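Local coordinates for water-soluble chlorophyll protein (PDB 5HPZ) that binds chlorophyll in a water-soluble tetrameric assembly and probably tunes its spectrum by deforming the ring, on a Kunitz-type protease inhibitor fold, at residues A[122-126]-A[136-140]; A[139-145]-A[157-161]. Residues are numbered along the deposited sequence.

Contact 1: residues A[122-126]-A[136-140]; sequences SLFKI and KLTTS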
# COMPACT_ATOMS: atom_id res chain seq x y z
N SER A 122 -25.69 12.03 -7.81
CA SER A 122 -24.76 12.01 -8.90
C SER A 122 -24.90 13.19 -9.80
O SER A 122 -24.22 13.23 -10.83
CB SER A 122 -24.95 10.74 -9.71
OG SER A 122 -24.79 9.60 -8.89
N LEU A 123 -25.79 14.13 -9.46
CA LEU A 123 -26.09 15.26 -10.38
C LEU A 123 -25.31 16.55 -10.00
O LEU A 123 -25.35 16.99 -8.86
CB LEU A 123 -27.58 15.61 -10.33
CG LEU A 123 -28.61 14.56 -10.76
CD1 LEU A 123 -29.98 15.21 -10.90
CD2 LEU A 123 -28.20 13.89 -12.04
N PHE A 124 -24.63 17.12 -10.99
CA PHE A 124 -23.85 18.30 -10.84
C PHE A 124 -24.34 19.34 -11.79
O PHE A 124 -24.94 19.01 -12.80
CB PHE A 124 -22.39 17.98 -11.15
CG PHE A 124 -21.79 17.05 -10.17
CD1 PHE A 124 -22.12 15.69 -10.20
CD2 PHE A 124 -20.91 17.52 -9.18
CE1 PHE A 124 -21.60 14.81 -9.25
CE2 PHE A 124 -20.41 16.65 -8.21
CZ PHE A 124 -20.75 15.29 -8.25
N LYS A 125 -24.04 20.60 -11.49
CA LYS A 125 -24.15 21.67 -12.47
C LYS A 125 -22.84 22.41 -12.52
O LYS A 125 -22.19 22.59 -11.48
CB LYS A 125 -25.20 22.67 -12.04
CG LYS A 125 -26.58 22.06 -11.84
CD LYS A 125 -27.53 23.13 -11.33
CE LYS A 125 -28.96 22.65 -11.41
NZ LYS A 125 -29.89 23.60 -10.76
N ILE A 126 -22.47 22.84 -13.73
CA ILE A 126 -21.33 23.68 -13.93
C ILE A 126 -21.83 25.11 -13.89
O ILE A 126 -22.84 25.40 -14.53
CB ILE A 126 -20.67 23.39 -15.27
CG1 ILE A 126 -20.25 21.90 -15.31
CG2 ILE A 126 -19.50 24.34 -15.48
CD1 ILE A 126 -19.73 21.43 -16.65
N LYS A 136 -17.21 26.83 -11.48
CA LYS A 136 -17.34 26.04 -10.27
C LYS A 136 -18.36 24.99 -10.57
O LYS A 136 -19.06 25.08 -11.58
CB LYS A 136 -17.78 26.88 -9.08
CG LYS A 136 -19.14 27.49 -9.26
CD LYS A 136 -19.57 28.33 -8.07
CE LYS A 136 -20.82 29.09 -8.46
NZ LYS A 136 -21.40 29.82 -7.32
N LEU A 137 -18.36 23.96 -9.72
CA LEU A 137 -19.31 22.84 -9.78
C LEU A 137 -20.16 22.82 -8.57
O LEU A 137 -19.66 23.05 -7.47
CB LEU A 137 -18.56 21.55 -9.84
CG LEU A 137 -17.48 21.44 -10.91
CD1 LEU A 137 -16.67 20.19 -10.60
CD2 LEU A 137 -18.15 21.35 -12.26
N THR A 138 -21.46 22.61 -8.75
CA THR A 138 -22.37 22.50 -7.63
C THR A 138 -23.11 21.17 -7.67
O THR A 138 -23.10 20.44 -8.67
CB THR A 138 -23.45 23.63 -7.57
OG1 THR A 138 -24.36 23.47 -8.65
CG2 THR A 138 -22.89 25.04 -7.60
N THR A 139 -23.72 20.87 -6.53
CA THR A 139 -24.54 19.68 -6.27
C THR A 139 -25.65 20.11 -5.33
O THR A 139 -25.56 21.16 -4.67
CB THR A 139 -23.82 18.57 -5.46
OG1 THR A 139 -23.56 19.02 -4.12
CG2 THR A 139 -22.50 18.21 -6.12
N SER A 140 -26.65 19.25 -5.17
CA SER A 140 -27.71 19.58 -4.24
C SER A 140 -27.21 19.51 -2.80
O SER A 140 -27.88 19.97 -1.87
CB SER A 140 -28.86 18.65 -4.45
OG SER A 140 -28.49 17.30 -4.19
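Residues 122-126 and 136-140 supply the two arms of an antiparallel beta hairpin, formed by strands 124-128 and 135-139, in a beta-trefoil of the Kunitz inhibitor family. Phe124 and Thr138 each have 56 Å² covered across the contact, and Lys125 and Leu137 follow with 52 Å² each. The axes of 124-126 and 136-139 approach to 4.6 Å, with their directions 152° apart. Lys125 and Thr138 face each other as a hydrogen-bonded pair: Lys125 N donates to Thr138 O at 3.0 Å, and Thr138 N returns a bond to Lys125 O at 2.8 Å. Their side chains leave the same side of the sheet, where Lys125 CB lies 3.6 Å from Thr138 OG1 while the extended lysine carries its amino group away from the partner strand. The carbonyl of Thr138 does double duty, since Phe124 CA also approaches Thr138 O at 3.1 Å in a CA-H...O contact.

The other face is chiefly apolar. Here Phe124, in the m rotamer, brings its ring against the Thr139 side chain, and Ile126 and Leu137 form a non-hydrogen-bonded pair whose CA atoms are 4.7 Å apart. Trp97 packs against both Phe124 and Leu137, and Ile78 and Ile80 of strand 78-82 cover Ile126 and Phe124 respectively, so this face of the hairpin joins the buried interior while Lys125 and Thr138 remain partly exposed. The closest side-chain approaches there are Ile126 CG1 to Leu137 CD2 at 3.7 Å and Phe124 CE2 to Thr139 CG2 at 3.3 Å, tight for two carbons.

Contact 2: residues A[139-145]-A[157-161]; sequences TSSGTVG and LIATN
A tight turn leads into the beta hairpin of strands 142-148 and 155-160, part of the beta-trefoil. Thr139 opens a type I turn ending at Gly142; Thr139 N donates to Gly142 O and Gly142 N to Thr139 O, both at 3.0 Å. With chi1 in the p well, Thr139 OG1 also donates to Gly142 O at 2.7 Å and accepts a weak bond from Ser141 N at 2.9 Å. Ser140 (phi/psi -71/-12) and Ser141 (-93/6) form the turn's centre, and Ser141 CB comes 4.2 Å from Ala159 CB. Gly142 adopts 130/176, where a CB would jam against the preceding carbonyl and clash with Thr160 O; its bare CA instead lies 3.3 Å from Asn161 OD1.

From here the chain is extended and antiparallel to 157-160, with axes of 142-145 and 157-160 4.2 Å apart at closest approach and directions at 154°. Thr143 (m) pairs with Thr160: Thr143 N to Thr160 O and Thr160 N to Thr143 O are both 2.8 Å. Val144 (t) faces Ala159 as a non-hydrogen-bonded pair, CA to CA 4.6 Å, and its CG1 reaches Leu157 CD2 at 3.7 Å. Gly145 (-126/-165) pairs with Ile158, Gly145 N to Ile158 O at 2.8 Å and Ile158 N to Gly145 O at 2.9 Å. Beyond the pair, Thr160 (t) hydrogen-bonds through OG1 to Glu108, and Phe124 packs on Val144. Four main-chain bonds thus carry the polar link between the segments, while the glycines leave room for Thr160 and the Val144, Ala159 and Leu157 side chains contribute apolar contact.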
# COMPACT_ATOMS: atom_id res chain seq x y z
N THR A 139 -23.72 20.87 -6.53
CA THR A 139 -24.54 19.68 -6.27
C THR A 139 -25.65 20.11 -5.33
O THR A 139 -25.56 21.16 -4.67
CB THR A 139 -23.82 18.57 -5.46
OG1 THR A 139 -23.56 19.02 -4.12
CG2 THR A 139 -22.50 18.21 -6.12
N SER A 140 -26.65 19.25 -5.17
CA SER A 140 -27.71 19.58 -4.24
C SER A 140 -27.21 19.51 -2.80
O SER A 140 -27.88 19.97 -1.87
CB SER A 140 -28.86 18.65 -4.45
OG SER A 140 -28.49 17.30 -4.19
N SER A 141 -26.03 18.94 -2.55
CA SER A 141 -25.49 19.04 -1.16
C SER A 141 -24.55 20.24 -0.94
O SER A 141 -23.96 20.36 0.11
CB SER A 141 -24.79 17.74 -0.74
OG SER A 141 -25.41 16.61 -1.33
N GLY A 142 -24.40 21.12 -1.91
CA GLY A 142 -23.43 22.19 -1.75
C GLY A 142 -22.53 22.29 -2.94
O GLY A 142 -22.56 21.47 -3.84
N THR A 143 -21.67 23.29 -2.91
CA THR A 143 -20.73 23.54 -3.94
C THR A 143 -19.56 22.63 -3.73
O THR A 143 -19.22 22.28 -2.59
CB THR A 143 -20.28 24.99 -3.82
OG1 THR A 143 -21.44 25.78 -3.98
CG2 THR A 143 -19.28 25.36 -4.90
N VAL A 144 -18.93 22.22 -4.83
CA VAL A 144 -17.77 21.41 -4.68
C VAL A 144 -16.62 22.32 -4.14
O VAL A 144 -16.25 23.34 -4.77
CB VAL A 144 -17.40 20.73 -6.01
CG1 VAL A 144 -16.04 20.08 -5.91
CG2 VAL A 144 -18.49 19.73 -6.38
N GLY A 145 -16.08 21.98 -2.99
CA GLY A 145 -14.84 22.64 -2.53
C GLY A 145 -13.76 21.63 -2.19
O GLY A 145 -13.88 20.45 -2.53
N LEU A 157 -11.73 16.64 -2.68
CA LEU A 157 -13.01 17.23 -2.99
C LEU A 157 -14.02 16.84 -2.01
O LEU A 157 -14.17 15.66 -1.72
CB LEU A 157 -13.53 16.84 -4.38
CG LEU A 157 -13.08 17.74 -5.51
CD1 LEU A 157 -11.55 17.72 -5.69
CD2 LEU A 157 -13.77 17.33 -6.78
N ILE A 158 -14.77 17.85 -1.55
CA ILE A 158 -15.98 17.69 -0.76
C ILE A 158 -17.11 18.59 -1.26
O ILE A 158 -16.91 19.46 -2.09
CB ILE A 158 -15.72 18.07 0.69
CG1 ILE A 158 -15.31 19.54 0.74
CG2 ILE A 158 -14.71 17.10 1.30
CD1 ILE A 158 -14.65 19.93 2.03
N ALA A 159 -18.33 18.35 -0.80
CA ALA A 159 -19.42 19.28 -0.99
C ALA A 159 -19.61 20.15 0.26
O ALA A 159 -19.68 19.66 1.38
CB ALA A 159 -20.74 18.58 -1.34
N THR A 160 -19.73 21.45 0.05
CA THR A 160 -19.72 22.39 1.15
C THR A 160 -20.54 23.61 0.76
O THR A 160 -20.65 23.95 -0.42
CB THR A 160 -18.28 22.84 1.44
OG1 THR A 160 -18.26 23.68 2.58
CG2 THR A 160 -17.69 23.63 0.29
N ASN A 161 -21.14 24.26 1.75
CA ASN A 161 -21.71 25.58 1.51
C ASN A 161 -20.86 26.69 2.11
O ASN A 161 -21.33 27.81 2.20
CB ASN A 161 -23.14 25.62 2.04
CG ASN A 161 -24.05 24.70 1.26
OD1 ASN A 161 -24.24 24.87 0.05
ND2 ASN A 161 -24.62 23.73 1.92

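Contacts 1 and 2 are consecutive parts of one four-stranded antiparallel sheet in which the strands 124-128, 135-139, 142-148 and 155-160 lie side by side in chain order. Their centres are 8 Å apart, and they share Thr139 and Ser140, where contact 1 gives way to the turn that begins contact 2. The two middle strands connect them directly: Leu137 O is 2.9 Å from Val144 N, a probable hydrogen bond, and Phe124 CE2 packs 4.1 Å from Val144 CG2. The four strands therefore form a continuous meander within the trefoil, and the side chain of Leu157 lies about 11 Å from a bound chlorophyll.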